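Beta-gamma-crystallin (Geodia cydonium, PDB 4IAU) is of unknown function but binds calcium, as a sponge member of the beta/gamma-crystallin family built on Greek key motifs. Local coordinates at residues Ile118-Tyr131 with Leu149-Glu162. Numbering follows the deposited sequence.
With CA (calcium ion), chain B.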
# COMPACT_ATOMS: atom_id res chain seq x y z
N ILE A 118 2.13 -2.96 7.57
CA ILE A 118 3.33 -3.48 8.21
C ILE A 118 3.34 -4.98 7.95
O ILE A 118 2.49 -5.72 8.46
CB ILE A 118 3.41 -3.17 9.71
CG1 ILE A 118 3.30 -1.67 9.96
CG2 ILE A 118 4.69 -3.74 10.26
CD1 ILE A 118 3.42 -1.22 11.40
N SER A 119 4.32 -5.44 7.17
CA SER A 119 4.44 -6.86 6.88
C SER A 119 5.37 -7.57 7.86
O SER A 119 5.15 -8.74 8.19
CB SER A 119 4.91 -7.11 5.45
OG SER A 119 5.04 -8.51 5.18
N GLN A 120 6.43 -6.92 8.31
CA GLN A 120 7.42 -7.56 9.14
C GLN A 120 7.95 -6.53 10.12
O GLN A 120 8.10 -5.37 9.78
CB GLN A 120 8.59 -8.07 8.28
CG GLN A 120 9.44 -9.13 8.92
CD GLN A 120 10.60 -9.49 8.01
OE1 GLN A 120 10.62 -10.61 7.40
NE2 GLN A 120 11.55 -8.71 7.57
N GLY A 121 8.29 -7.01 11.32
CA GLY A 121 8.94 -6.22 12.33
C GLY A 121 7.98 -5.61 13.36
O GLY A 121 6.82 -5.42 13.14
N GLN A 122 8.62 -5.26 14.49
CA GLN A 122 8.00 -4.46 15.51
C GLN A 122 8.60 -3.06 15.42
O GLN A 122 9.80 -2.92 15.29
CB GLN A 122 8.23 -5.01 16.91
CG GLN A 122 7.63 -6.40 17.08
CD GLN A 122 6.12 -6.38 17.16
OE1 GLN A 122 5.48 -5.47 17.68
NE2 GLN A 122 5.53 -7.39 16.53
N TRP A 123 7.73 -2.04 15.52
CA TRP A 123 8.16 -0.67 15.24
C TRP A 123 7.62 0.26 16.32
O TRP A 123 6.54 0.04 16.87
CB TRP A 123 7.60 -0.24 13.88
CG TRP A 123 7.99 -1.09 12.71
CD1 TRP A 123 7.49 -2.33 12.38
CD2 TRP A 123 8.99 -0.78 11.74
NE1 TRP A 123 8.11 -2.79 11.26
CE2 TRP A 123 9.02 -1.85 10.83
CE3 TRP A 123 9.83 0.31 11.55
CZ2 TRP A 123 9.87 -1.87 9.73
CZ3 TRP A 123 10.66 0.30 10.43
CH2 TRP A 123 10.67 -0.78 9.53
N ARG A 124 8.35 1.34 16.53
CA ARG A 124 7.88 2.45 17.37
C ARG A 124 7.68 3.66 16.47
O ARG A 124 8.52 4.02 15.66
CB ARG A 124 8.91 2.79 18.47
CG ARG A 124 9.05 1.71 19.49
CD ARG A 124 9.65 2.21 20.78
NE ARG A 124 8.45 2.75 21.48
CZ ARG A 124 7.56 2.09 22.21
NH1 ARG A 124 7.65 0.77 22.45
NH2 ARG A 124 6.55 2.79 22.73
N LEU A 125 6.51 4.27 16.62
CA LEU A 125 6.03 5.34 15.76
C LEU A 125 6.02 6.65 16.56
O LEU A 125 5.41 6.71 17.64
CB LEU A 125 4.62 5.05 15.28
CG LEU A 125 4.55 4.00 14.14
CD1 LEU A 125 4.97 2.62 14.56
CD2 LEU A 125 3.13 3.99 13.60
N TYR A 126 6.60 7.69 15.97
CA TYR A 126 6.82 8.99 16.60
C TYR A 126 6.24 10.11 15.78
O TYR A 126 6.25 10.08 14.54
CB TYR A 126 8.32 9.24 16.76
CG TYR A 126 9.07 8.26 17.57
CD1 TYR A 126 9.53 7.08 16.98
CD2 TYR A 126 9.42 8.50 18.91
CE1 TYR A 126 10.26 6.17 17.74
CE2 TYR A 126 10.14 7.60 19.66
CZ TYR A 126 10.56 6.42 19.07
OH TYR A 126 11.29 5.49 19.73
N GLU A 127 5.77 11.17 16.45
CA GLU A 127 5.21 12.37 15.83
C GLU A 127 6.27 13.50 15.82
O GLU A 127 5.93 14.64 15.58
CB GLU A 127 3.96 12.78 16.51
CG GLU A 127 2.81 11.80 16.30
CD GLU A 127 1.48 12.35 16.84
OE1 GLU A 127 1.41 13.51 17.29
OE2 GLU A 127 0.52 11.58 16.84
N GLN A 128 7.52 13.16 16.07
CA GLN A 128 8.67 14.04 15.87
C GLN A 128 9.72 13.31 15.09
O GLN A 128 9.72 12.07 15.08
CB GLN A 128 9.23 14.47 17.24
CG GLN A 128 8.30 15.36 18.01
CD GLN A 128 8.84 15.69 19.38
OE1 GLN A 128 9.95 16.27 19.50
NE2 GLN A 128 8.04 15.34 20.37
N TYR A 129 10.61 14.02 14.42
CA TYR A 129 11.70 13.39 13.72
C TYR A 129 12.66 12.74 14.71
O TYR A 129 12.77 13.09 15.90
CB TYR A 129 12.43 14.43 12.87
CG TYR A 129 11.60 15.07 11.80
CD1 TYR A 129 10.90 14.28 10.88
CD2 TYR A 129 11.52 16.44 11.70
CE1 TYR A 129 10.13 14.87 9.89
CE2 TYR A 129 10.77 17.01 10.70
CZ TYR A 129 10.06 16.23 9.81
OH TYR A 129 9.35 16.79 8.76
N ASP A 130 13.42 11.77 14.20
CA ASP A 130 14.57 11.22 14.89
C ASP A 130 14.24 10.64 16.25
O ASP A 130 15.06 10.65 17.17
CB ASP A 130 15.73 12.25 14.97
CG ASP A 130 17.05 11.63 15.25
OD1 ASP A 130 17.28 10.49 14.81
OD2 ASP A 130 17.90 12.38 15.80
N TYR A 131 13.04 10.04 16.35
CA TYR A 131 12.71 9.20 17.49
C TYR A 131 12.62 9.99 18.78
O TYR A 131 12.80 9.48 19.88
CB TYR A 131 13.64 7.99 17.66
CG TYR A 131 14.08 7.43 16.30
CD1 TYR A 131 13.17 7.02 15.33
CD2 TYR A 131 15.44 7.34 15.99
CE1 TYR A 131 13.60 6.53 14.11
CE2 TYR A 131 15.89 6.87 14.74
CZ TYR A 131 14.93 6.47 13.83
OH TYR A 131 15.31 5.99 12.59
N LEU A 149 -2.82 3.33 13.61
CA LEU A 149 -1.37 3.36 13.97
C LEU A 149 -1.05 4.00 15.30
O LEU A 149 0.08 3.82 15.75
CB LEU A 149 -0.52 4.11 12.96
CG LEU A 149 -0.44 3.55 11.60
CD1 LEU A 149 0.13 4.53 10.54
CD2 LEU A 149 0.39 2.24 11.56
N GLY A 150 -1.95 4.64 15.93
CA GLY A 150 -1.69 5.31 17.20
C GLY A 150 -1.15 6.66 16.99
O GLY A 150 -0.59 7.16 17.94
N VAL A 151 -1.32 7.29 15.81
CA VAL A 151 -0.82 8.64 15.59
C VAL A 151 -1.93 9.51 15.04
O VAL A 151 -2.89 9.04 14.44
CB VAL A 151 0.41 8.63 14.66
CG1 VAL A 151 1.58 7.96 15.36
CG2 VAL A 151 0.13 7.97 13.31
N ALA A 152 -1.74 10.81 15.20
CA ALA A 152 -2.65 11.76 14.55
C ALA A 152 -2.44 11.69 13.04
O ALA A 152 -1.40 11.35 12.52
CB ALA A 152 -2.36 13.15 15.10
N ASN A 153 -3.51 12.05 12.33
CA ASN A 153 -3.40 12.09 10.89
C ASN A 153 -2.31 13.08 10.48
O ASN A 153 -2.18 14.17 11.07
CB ASN A 153 -4.72 12.47 10.23
CG ASN A 153 -4.70 12.31 8.74
OD1 ASN A 153 -4.27 11.23 8.26
ND2 ASN A 153 -5.12 13.30 8.00
N ASP A 154 -1.53 12.72 9.48
CA ASP A 154 -0.47 13.56 8.91
C ASP A 154 0.65 13.85 9.90
O ASP A 154 1.48 14.67 9.56
CB ASP A 154 -1.07 14.82 8.27
CG ASP A 154 -1.95 14.47 7.10
OD1 ASP A 154 -1.80 13.39 6.52
OD2 ASP A 154 -2.78 15.34 6.68
N ALA A 155 0.77 13.20 10.99
CA ALA A 155 1.73 13.49 12.03
C ALA A 155 2.92 12.57 12.15
O ALA A 155 3.90 12.92 12.82
CB ALA A 155 1.01 13.58 13.38
N LEU A 156 2.88 11.38 11.55
CA LEU A 156 3.99 10.45 11.71
C LEU A 156 5.25 11.02 11.09
O LEU A 156 5.25 11.28 9.87
CB LEU A 156 3.62 9.11 11.08
CG LEU A 156 4.68 8.01 11.18
CD1 LEU A 156 4.88 7.59 12.63
CD2 LEU A 156 4.28 6.81 10.35
N LYS A 157 6.31 11.15 11.85
CA LYS A 157 7.55 11.75 11.41
C LYS A 157 8.75 10.85 11.50
O LYS A 157 9.75 11.10 10.78
CB LYS A 157 7.81 13.06 12.15
CG LYS A 157 7.01 14.22 11.59
CD LYS A 157 7.37 15.53 12.33
CE LYS A 157 6.74 16.74 11.66
NZ LYS A 157 5.25 16.71 11.61
N SER A 158 8.78 9.83 12.33
CA SER A 158 9.85 8.88 12.36
C SER A 158 9.32 7.54 12.85
O SER A 158 8.28 7.50 13.54
CB SER A 158 11.06 9.33 13.16
OG SER A 158 10.77 9.60 14.51
N MSE A 159 10.00 6.46 12.48
CA MSE A 159 9.53 5.11 12.77
C MSE A 159 10.75 4.23 12.91
O MSE A 159 11.52 4.09 11.99
CB MSE A 159 8.53 4.68 11.69
CG MSE A 159 7.85 3.36 11.93
SE MSE A 159 6.36 3.20 10.70
CE MSE A 159 6.22 1.30 10.65
N GLU A 160 10.92 3.66 14.13
CA GLU A 160 12.12 2.93 14.48
C GLU A 160 11.78 1.44 14.53
O GLU A 160 10.79 1.03 15.16
CB GLU A 160 12.65 3.42 15.86
CG GLU A 160 14.01 2.82 16.12
CD GLU A 160 14.92 3.58 17.04
OE1 GLU A 160 14.34 3.92 18.08
OE2 GLU A 160 16.11 3.85 16.74
N ARG A 161 12.59 0.61 13.89
CA ARG A 161 12.41 -0.83 13.94
C ARG A 161 13.11 -1.36 15.17
O ARG A 161 14.29 -1.09 15.37
CB ARG A 161 12.94 -1.46 12.65
CG ARG A 161 12.57 -2.93 12.56
CD ARG A 161 12.95 -3.47 11.25
NE ARG A 161 12.57 -4.84 11.13
CZ ARG A 161 12.22 -5.49 10.01
NH1 ARG A 161 12.25 -4.83 8.85
NH2 ARG A 161 11.86 -6.72 10.26
N GLU A 162 12.40 -2.12 15.95
CA GLU A 162 12.96 -2.73 17.17
C GLU A 162 13.69 -3.97 16.78
O GLU A 162 13.61 -4.62 15.71
CB GLU A 162 11.84 -3.03 18.17
CG GLU A 162 10.97 -1.90 18.65
CD GLU A 162 10.04 -2.23 19.80
OE1 GLU A 162 9.52 -3.37 19.88
OE2 GLU A 162 9.78 -1.37 20.67
CA CA B . -2.30 12.33 4.44
O HOH W 1 11.45 -6.00 14.82
O HOH W 2 4.02 15.58 13.70
O HOH W 3 1.32 9.37 18.68
O HOH W 4 -1.60 14.24 3.26
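Trp123 is packed between two side chains: selenomethionine Met159 CE lies 3.6 Å from Trp123 CG over one indole face, Arg161 CB 3.8 Å from the six-membered ring's centroid over the opposite face. With CG trans to its backbone N (chi1 -171°), Arg161 extends obliquely across that ring, its guanidinium tilted 44° and bonded to Val84 O. Gln120 O meets Trp123 NE1 in the indole plane (3.0 Å), helping fix the ring's rotation. An alanine for Trp123 would probably open a gap between Met159 and Arg161 and leave Gln120 O without this donor. Leu125 CB, 3.7 Å from Leu156 CD1, continues the buried face. At a classic beta bulge, Lys157 and Ser158 face Tyr126, whose O accepts from Lys157 N (2.9 Å) and, weakly, Ser158 N. Ser158 OG donates to Gln128 O (2.7 Å) and accepts from Tyr131 N (3.0 Å). The solvent side is looser: Glu162 OE2 forms salt bridges with Arg124 NH1 (long, 3.5 Å) and Arg137, while Arg124 NE bonds Ser135 OG. Asp154 OD1 binds calcium with Lys90, Gly112 and Ser114. Strands 123-126 and 158-161 pair antiparallel (axes 164° apart), strand 135-138 flanks 123-126 beyond, and Met159 and Leu156 pack onto strand 86-89.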